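Local structure of COG0778: Nitroreductase (Streptococcus pneumoniae, 2B67) at residues K17-K22 and S73-T78; T85-R90 and A117-Y122. The protein binds flavin mononucleotide and, as a member of the nitroreductase family, probably uses it to transfer electrons from NAD(P)H to an acceptor. One frame throughout, in Å; residues are numbered along the deposited sequence.

Contacts 1 and 2 lie on opposite sides of the chain's centre, their own centres 37 Å apart and their nearest atoms about 17 Å apart. Strand 77-84 starts just after the touching residues of contact 1 and leads, at its far end, into helix 87-98 of contact 2. Contact 1 is partly buried: a loop lies over the turn between helix 68-74 and that strand, with the exposed Lys-22 and the partly exposed Pro-76 at its border. Contact 2 is buried and joins two helices. Neither has a hydrogen bond across it; a phenylalanine side chain meets alanine and proline in the first, a leucine and its carbonyl in the second.

Contact 1: K17-K22 and S73-T78; sequences KHFTDK and SSAPVT
The first torsion of Phe-19 places CG anti to the carbonyl carbon (chi1 -59°), and with chi2 at 99° the ring drops from the 17-22 loop onto Ala-75, the first residue to leave helix 68-74. CE1 does the closest touching, 3.6 Å from Ala-75 CB, while CD1 lies 3.7 Å from Ala-75 CA. The methyl approaches the ring obliquely. At the other end of the side chain, Phe-19 CB comes within 4.3 Å of Pro-76 CD, so the phenylalanine spans both residues of the turn into strand 77-84. Farther along, the backbone O of Lys-22 lies 3.9 Å from Pro-76 CG. That end of the loop is shaped by an ST turn, in which Lys-22 N donates to Thr-20 OG1 over 3.2 Å.

Thr-181 of strand 174-183 touches both Phe-19 and Ala-75, tying the pair to the sheet. The loop, which follows helix 5-12 and gives Lys-17 NZ to O2 of the flavin mononucleotide, thus packs on a helix-to-strand turn of the alpha-beta fold. With no hydrogen bond between the segments, it is held against the turn by apolar packing, while polar groups of the loop bond within it, to Tyr-184 and Asp-186, weakly to Glu-187, and to the cofactor.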
ATOM      1  N   LYS A  17     -18.371  -2.336  -7.805  1.00 20.18           N
ATOM      2  CA  LYS A  17     -18.431  -3.273  -8.908  1.00 20.95           C
ATOM      3  C   LYS A  17     -19.439  -2.888  -9.989  1.00 20.84           C
ATOM      4  O   LYS A  17     -19.345  -3.373 -11.095  1.00 20.92           O
ATOM      5  CB  LYS A  17     -18.685  -4.671  -8.378  1.00 21.16           C
ATOM      6  CG  LYS A  17     -17.441  -5.224  -7.675  1.00 23.84           C
ATOM      7  CD  LYS A  17     -17.686  -6.464  -6.855  1.00 27.43           C
ATOM      8  CE  LYS A  17     -16.609  -6.526  -5.776  1.00 31.08           C
ATOM      9  NZ  LYS A  17     -15.839  -7.811  -5.854  1.00 35.09           N
ATOM     10  N   HIS A  18     -20.376  -1.990  -9.686  1.00 20.63           N
ATOM     11  CA  HIS A  18     -21.358  -1.579 -10.684  1.00 20.78           C
ATOM     12  C   HIS A  18     -21.419  -0.074 -10.667  1.00 20.48           C
ATOM     13  O   HIS A  18     -21.540   0.541  -9.605  1.00 21.48           O
ATOM     14  CB  HIS A  18     -22.731  -2.222 -10.426  1.00 22.34           C
ATOM     15  CG  HIS A  18     -22.709  -3.725 -10.465  1.00 23.39           C
ATOM     16  ND1 HIS A  18     -22.751  -4.501  -9.324  1.00 25.05           N
ATOM     17  CD2 HIS A  18     -22.601  -4.589 -11.506  1.00 26.44           C
ATOM     18  CE1 HIS A  18     -22.689  -5.779  -9.660  1.00 26.98           C
ATOM     19  NE2 HIS A  18     -22.601  -5.860 -10.977  1.00 28.84           N
ATOM     20  N   PHE A  19     -21.312   0.511 -11.854  1.00 19.21           N
ATOM     21  CA  PHE A  19     -21.142   1.942 -12.028  1.00 18.44           C
ATOM     22  C   PHE A  19     -22.343   2.533 -12.795  1.00 19.05           C
ATOM     23  O   PHE A  19     -22.924   1.877 -13.649  1.00 19.04           O
ATOM     24  CB  PHE A  19     -19.873   2.213 -12.825  1.00 17.20           C
ATOM     25  CG  PHE A  19     -18.612   1.670 -12.178  1.00 16.77           C
ATOM     26  CD1 PHE A  19     -18.054   0.451 -12.598  1.00 17.15           C
ATOM     27  CD2 PHE A  19     -17.999   2.363 -11.156  1.00 14.72           C
ATOM     28  CE1 PHE A  19     -16.862  -0.072 -11.978  1.00 17.08           C
ATOM     29  CE2 PHE A  19     -16.804   1.854 -10.519  1.00 16.61           C
ATOM     30  CZ  PHE A  19     -16.240   0.648 -10.969  1.00 16.81           C
ATOM     31  N   THR A  20     -22.668   3.782 -12.487  1.00 18.42           N
ATOM     32  CA  THR A  20     -23.654   4.535 -13.237  1.00 18.75           C
ATOM     33  C   THR A  20     -22.979   4.998 -14.526  1.00 18.72           C
ATOM     34  O   THR A  20     -21.787   4.726 -14.745  1.00 17.38           O
ATOM     35  CB  THR A  20     -24.161   5.753 -12.428  1.00 18.17           C
ATOM     36  OG1 THR A  20     -23.152   6.766 -12.397  1.00 18.46           O
ATOM     37  CG2 THR A  20     -24.530   5.346 -11.005  1.00 18.68           C
ATOM     38  N   ASP A  21     -23.744   5.694 -15.361  1.00 18.94           N
ATOM     39  CA  ASP A  21     -23.241   6.262 -16.609  1.00 18.97           C
ATOM     40  C   ASP A  21     -22.705   7.686 -16.468  1.00 19.13           C
ATOM     41  O   ASP A  21     -22.325   8.298 -17.471  1.00 19.35           O
ATOM     42  CB  ASP A  21     -24.351   6.212 -17.674  1.00 20.06           C
ATOM     43  CG  ASP A  21     -24.886   4.814 -17.860  1.00 21.93           C
ATOM     44  OD1 ASP A  21     -24.094   3.951 -18.295  1.00 23.06           O
ATOM     45  OD2 ASP A  21     -26.079   4.563 -17.518  1.00 23.41           O
ATOM     46  N   LYS A  22     -22.670   8.216 -15.243  1.00 18.37           N
ATOM     47  CA  LYS A  22     -22.097   9.538 -15.012  1.00 18.70           C
ATOM     48  C   LYS A  22     -20.630   9.575 -15.455  1.00 19.70           C
ATOM     49  O   LYS A  22     -19.837   8.665 -15.147  1.00 18.01           O
ATOM     50  CB  LYS A  22     -22.206   9.963 -13.521  1.00 18.57           C
ATOM     51  CG  LYS A  22     -21.641  11.385 -13.256  1.00 20.02           C
ATOM     52  CD  LYS A  22     -21.818  11.836 -11.815  1.00 18.93           C
ATOM     53  CE  LYS A  22     -21.148  13.168 -11.576  1.00 19.74           C
ATOM     54  NZ  LYS A  22     -21.198  13.526 -10.117  1.00 22.05           N
ATOM     55  N   SER A  73     -15.050  -3.465 -18.411  1.00 18.55           N
ATOM     56  CA  SER A  73     -15.821  -3.033 -19.614  1.00 18.60           C
ATOM     57  C   SER A  73     -16.727  -1.863 -19.319  1.00 18.33           C
ATOM     58  O   SER A  73     -16.828  -0.951 -20.154  1.00 18.78           O
ATOM     59  CB  SER A  73     -16.712  -4.156 -20.163  1.00 19.65           C
ATOM     60  OG  SER A  73     -15.952  -5.218 -20.674  1.00 21.05           O
ATOM     61  N   SER A  74     -17.384  -1.886 -18.163  0.50 18.22           N
ATOM     62  CA  SER A  74     -18.344  -0.839 -17.819  0.50 18.50           C
ATOM     63  C   SER A  74     -17.725   0.420 -17.258  0.50 17.82           C
ATOM     64  O   SER A  74     -18.152   1.514 -17.628  0.50 17.35           O
ATOM     65  CB  SER A  74     -19.383  -1.351 -16.841  0.50 18.73           C
ATOM     66  OG  SER A  74     -20.185  -2.321 -17.475  0.50 21.98           O
ATOM     67  N   ALA A  75     -16.734   0.276 -16.366  1.00 16.83           N
ATOM     68  CA  ALA A  75     -16.164   1.436 -15.680  1.00 16.39           C
ATOM     69  C   ALA A  75     -15.760   2.517 -16.687  1.00 15.97           C
ATOM     70  O   ALA A  75     -15.103   2.226 -17.672  1.00 16.16           O
ATOM     71  CB  ALA A  75     -14.993   1.045 -14.793  1.00 16.17           C
ATOM     72  N   PRO A  76     -16.183   3.778 -16.449  1.00 16.81           N
ATOM     73  CA  PRO A  76     -15.850   4.837 -17.419  1.00 16.42           C
ATOM     74  C   PRO A  76     -14.320   4.963 -17.567  1.00 15.83           C
ATOM     75  O   PRO A  76     -13.814   5.325 -18.633  1.00 15.97           O
ATOM     76  CB  PRO A  76     -16.436   6.097 -16.772  1.00 16.32           C
ATOM     77  CG  PRO A  76     -17.398   5.644 -15.779  1.00 17.65           C
ATOM     78  CD  PRO A  76     -16.977   4.294 -15.305  1.00 15.88           C
ATOM     79  N   VAL A  77     -13.602   4.652 -16.487  1.00 14.19           N
ATOM     80  CA  VAL A  77     -12.152   4.790 -16.453  1.00 13.07           C
ATOM     81  C   VAL A  77     -11.575   3.590 -15.728  1.00 12.93           C
ATOM     82  O   VAL A  77     -12.156   3.130 -14.751  1.00 13.23           O
ATOM     83  CB  VAL A  77     -11.712   6.092 -15.699  1.00 12.30           C
ATOM     84  CG1 VAL A  77     -10.172   6.178 -15.564  1.00 12.37           C
ATOM     85  CG2 VAL A  77     -12.253   7.303 -16.380  1.00 12.55           C
ATOM     86  N   THR A  78     -10.423   3.118 -16.204  1.00 12.64           N
ATOM     87  CA  THR A  78      -9.591   2.162 -15.486  1.00 13.03           C
ATOM     88  C   THR A  78      -8.166   2.701 -15.479  1.00 13.62           C
ATOM     89  O   THR A  78      -7.654   3.174 -16.485  1.00 13.55           O
ATOM     90  CB  THR A  78      -9.596   0.748 -16.101  1.00 12.26           C
ATOM     91  OG1 THR A  78     -10.915   0.202 -16.024  1.00 11.51           O
ATOM     92  CG2 THR A  78      -8.593  -0.206 -15.335  1.00 12.01           C
TER

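Contact 2: T85-R90 and A117-Y122; sequences TDLAKR and AEFARY
Leu-87 and Phe-119 bring the two backbones closest, their CA atoms 6.5 Å apart, where helix 87-98 begins and late in helix 105-120. Asp-86 is the N-cap of the first helix: its OD1 accepts from Lys-89 N over 3.2 Å. The N-H points almost straight at the oxygen (173°) but reaches it from well above the carboxylate plane. The backbone bond from Arg-90 N to Asp-86 O adds to this first turn. In the other segment, Arg-121 N bonds to Glu-118 O and Tyr-122 N to Phe-119 O.

Phe-119 carries the contact from its side. Leu-87 CB sits over one face of the ring, 3.7 Å from the centroid and 21° off the normal, a CH-pi contact displaced toward the CD1 rim. The leucine crosses the phenylalanine at about a right angle. Its chi1 of -77° sets CG anti to the carbonyl carbon, and the extended chi2 carries CD1 along the same face, toward the CD2-CE2 side of the ring, 3.7 Å from Phe-119 CD2. Leu-87 O lies 3.3 Å from both CD1 and CE1 of Phe-119, so backbone and side chain of one residue share the ring. Tyr-122 CE2 lies at the ring's edge, in its plane, while Phe-119 CD2 stands over a face of the tyrosine.

In this helix-helix packing, Tyr-130 of helix 124-148 and His-43 of the flavin pocket stand edge-to-face with Phe-119, a second-shell residue behind that histidine. Leu-87 also touches Tyr-130 and Leu-131, so helix 124-148 joins the two helices here. Just behind, Arg-90 forms a salt bridge with Asp-84 at the end of strand 77-84, touches Phe-174 of strand 174-183 and packs on Leu-195 of the second subunit.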
ATOM      1  N   THR A  85      10.471  -1.526 -13.111  1.00 12.17           N
ATOM      2  CA  THR A  85      11.339  -2.627 -12.787  1.00 13.37           C
ATOM      3  C   THR A  85      12.824  -2.271 -12.895  1.00 14.99           C
ATOM      4  O   THR A  85      13.654  -3.043 -12.434  1.00 15.39           O
ATOM      5  CB  THR A  85      11.075  -3.869 -13.655  1.00 13.43           C
ATOM      6  OG1 THR A  85      11.431  -3.559 -15.015  1.00 12.96           O
ATOM      7  CG2 THR A  85       9.560  -4.284 -13.559  1.00 12.21           C
ATOM      8  N   ASP A  86      13.146  -1.126 -13.513  1.00 16.50           N
ATOM      9  CA  ASP A  86      14.528  -0.644 -13.592  1.00 17.01           C
ATOM     10  C   ASP A  86      14.732   0.404 -12.498  1.00 16.84           C
ATOM     11  O   ASP A  86      14.595   1.630 -12.711  1.00 15.29           O
ATOM     12  CB  ASP A  86      14.856  -0.058 -14.981  1.00 17.70           C
ATOM     13  CG  ASP A  86      16.399   0.002 -15.251  1.00 20.36           C
ATOM     14  OD1 ASP A  86      17.182   0.073 -14.273  1.00 20.96           O
ATOM     15  OD2 ASP A  86      16.827  -0.048 -16.437  1.00 22.99           O
ATOM     16  N   LEU A  87      15.045  -0.098 -11.319  1.00 17.35           N
ATOM     17  CA  LEU A  87      15.115   0.732 -10.144  1.00 17.33           C
ATOM     18  C   LEU A  87      16.301   1.705 -10.204  1.00 17.92           C
ATOM     19  O   LEU A  87      16.217   2.816  -9.667  1.00 17.91           O
ATOM     20  CB  LEU A  87      15.153  -0.160  -8.908  1.00 17.24           C
ATOM     21  CG  LEU A  87      13.837  -0.805  -8.419  1.00 17.74           C
ATOM     22  CD1 LEU A  87      14.151  -1.663  -7.203  1.00 16.75           C
ATOM     23  CD2 LEU A  87      12.791   0.274  -8.035  1.00 16.26           C
ATOM     24  N   ALA A  88      17.397   1.291 -10.852  1.00 18.14           N
ATOM     25  CA  ALA A  88      18.532   2.198 -11.129  1.00 17.74           C
ATOM     26  C   ALA A  88      18.079   3.356 -12.012  1.00 17.25           C
ATOM     27  O   ALA A  88      18.315   4.512 -11.704  1.00 18.25           O
ATOM     28  CB  ALA A  88      19.718   1.434 -11.799  1.00 17.83           C
ATOM     29  N   LYS A  89      17.435   3.062 -13.125  1.00 17.10           N
ATOM     30  CA  LYS A  89      16.859   4.124 -13.952  1.00 16.74           C
ATOM     31  C   LYS A  89      15.828   5.009 -13.227  1.00 15.64           C
ATOM     32  O   LYS A  89      15.745   6.188 -13.517  1.00 13.68           O
ATOM     33  CB  LYS A  89      16.243   3.551 -15.205  1.00 17.52           C
ATOM     34  CG  LYS A  89      17.313   3.153 -16.258  1.00 20.89           C
ATOM     35  CD  LYS A  89      16.647   2.915 -17.597  1.00 23.44           C
ATOM     36  CE  LYS A  89      17.549   2.097 -18.529  1.00 27.30           C
ATOM     37  NZ  LYS A  89      18.448   3.005 -19.269  1.00 29.25           N
ATOM     38  N   ARG A  90      15.061   4.428 -12.298  1.00 15.67           N
ATOM     39  CA  ARG A  90      14.064   5.176 -11.512  1.00 15.99           C
ATOM     40  C   ARG A  90      14.758   6.183 -10.594  1.00 17.21           C
ATOM     41  O   ARG A  90      14.335   7.347 -10.534  1.00 18.38           O
ATOM     42  CB  ARG A  90      13.137   4.214 -10.737  1.00 16.57           C
ATOM     43  CG  ARG A  90      12.202   4.863  -9.669  1.00 16.00           C
ATOM     44  CD  ARG A  90      11.226   5.940 -10.220  1.00 14.44           C
ATOM     45  NE  ARG A  90      10.635   5.609 -11.511  1.00 14.50           N
ATOM     46  CZ  ARG A  90       9.502   6.103 -12.033  1.00 14.46           C
ATOM     47  NH1 ARG A  90       8.698   6.956 -11.370  1.00 12.84           N
ATOM     48  NH2 ARG A  90       9.159   5.702 -13.256  1.00 14.78           N
ATOM     49  N   ALA A 117      23.423   1.665  -6.932  1.00 22.87           N
ATOM     50  CA  ALA A 117      24.420   0.665  -6.540  1.00 23.31           C
ATOM     51  C   ALA A 117      23.812  -0.270  -5.501  1.00 22.76           C
ATOM     52  O   ALA A 117      24.017  -1.490  -5.559  1.00 23.04           O
ATOM     53  CB  ALA A 117      25.731   1.330  -6.017  1.00 22.64           C
ATOM     54  N   GLU A 118      23.027   0.302  -4.592  1.00 22.09           N
ATOM     55  CA  GLU A 118      22.213  -0.481  -3.644  1.00 23.33           C
ATOM     56  C   GLU A 118      21.219  -1.415  -4.296  1.00 22.38           C
ATOM     57  O   GLU A 118      21.098  -2.558  -3.882  1.00 22.40           O
ATOM     58  CB  GLU A 118      21.416   0.434  -2.747  1.00 23.77           C
ATOM     59  CG  GLU A 118      22.065   0.661  -1.453  1.00 29.27           C
ATOM     60  CD  GLU A 118      21.731   2.009  -0.910  1.00 34.07           C
ATOM     61  OE1 GLU A 118      20.556   2.214  -0.537  1.00 37.72           O
ATOM     62  OE2 GLU A 118      22.643   2.861  -0.866  1.00 38.89           O
ATOM     63  N   PHE A 119      20.487  -0.899  -5.290  1.00 22.48           N
ATOM     64  CA  PHE A 119      19.470  -1.659  -6.003  1.00 22.00           C
ATOM     65  C   PHE A 119      20.073  -2.834  -6.761  1.00 22.43           C
ATOM     66  O   PHE A 119      19.467  -3.899  -6.872  1.00 22.16           O
ATOM     67  CB  PHE A 119      18.727  -0.764  -6.992  1.00 21.79           C
ATOM     68  CG  PHE A 119      17.705   0.172  -6.363  1.00 20.00           C
ATOM     69  CD1 PHE A 119      17.486   1.435  -6.927  1.00 19.52           C
ATOM     70  CD2 PHE A 119      16.966  -0.208  -5.249  1.00 20.39           C
ATOM     71  CE1 PHE A 119      16.527   2.316  -6.398  1.00 19.66           C
ATOM     72  CE2 PHE A 119      16.009   0.665  -4.677  1.00 22.42           C
ATOM     73  CZ  PHE A 119      15.782   1.942  -5.263  1.00 20.08           C
ATOM     74  N   ALA A 120      21.266  -2.623  -7.312  1.00 22.64           N
ATOM     75  CA  ALA A 120      21.986  -3.667  -8.024  1.00 22.80           C
ATOM     76  C   ALA A 120      22.220  -4.922  -7.187  1.00 22.75           C
ATOM     77  O   ALA A 120      22.343  -6.010  -7.748  1.00 23.40           O
ATOM     78  CB  ALA A 120      23.325  -3.126  -8.563  1.00 23.13           C
ATOM     79  N   ARG A 121      22.303  -4.774  -5.862  0.50 22.66           N
ATOM     80  CA  ARG A 121      22.515  -5.914  -4.944  0.50 22.88           C
ATOM     81  C   ARG A 121      21.234  -6.577  -4.402  0.50 22.62           C
ATOM     82  O   ARG A 121      21.307  -7.493  -3.573  0.50 22.53           O
ATOM     83  CB  ARG A 121      23.388  -5.491  -3.763  0.50 22.92           C
ATOM     84  CG  ARG A 121      24.878  -5.583  -4.019  0.50 23.87           C
ATOM     85  CD  ARG A 121      25.629  -4.928  -2.868  0.50 23.24           C
ATOM     86  NE  ARG A 121      25.781  -3.491  -3.058  0.50 22.95           N
ATOM     87  CZ  ARG A 121      26.023  -2.618  -2.081  0.50 23.65           C
ATOM     88  NH1 ARG A 121      26.117  -3.031  -0.815  0.50 24.81           N
ATOM     89  NH2 ARG A 121      26.166  -1.334  -2.369  0.50 19.60           N
ATOM     90  N   TYR A 122      20.072  -6.111  -4.854  1.00 22.42           N
ATOM     91  CA  TYR A 122      18.794  -6.761  -4.498  1.00 22.09           C
ATOM     92  C   TYR A 122      18.615  -8.110  -5.209  1.00 21.63           C
ATOM     93  O   TYR A 122      18.769  -8.211  -6.414  1.00 20.69           O
ATOM     94  CB  TYR A 122      17.606  -5.852  -4.858  1.00 22.21           C
ATOM     95  CG  TYR A 122      17.357  -4.687  -3.927  1.00 22.83           C
ATOM     96  CD1 TYR A 122      18.400  -4.133  -3.166  1.00 22.07           C
ATOM     97  CD2 TYR A 122      16.079  -4.120  -3.810  1.00 22.90           C
ATOM     98  CE1 TYR A 122      18.183  -3.091  -2.317  1.00 23.29           C
ATOM     99  CE2 TYR A 122      15.851  -3.039  -2.956  1.00 21.54           C
ATOM    100  CZ  TYR A 122      16.906  -2.534  -2.217  1.00 22.90           C
ATOM    101  OH  TYR A 122      16.730  -1.464  -1.366  1.00 23.69           O
TER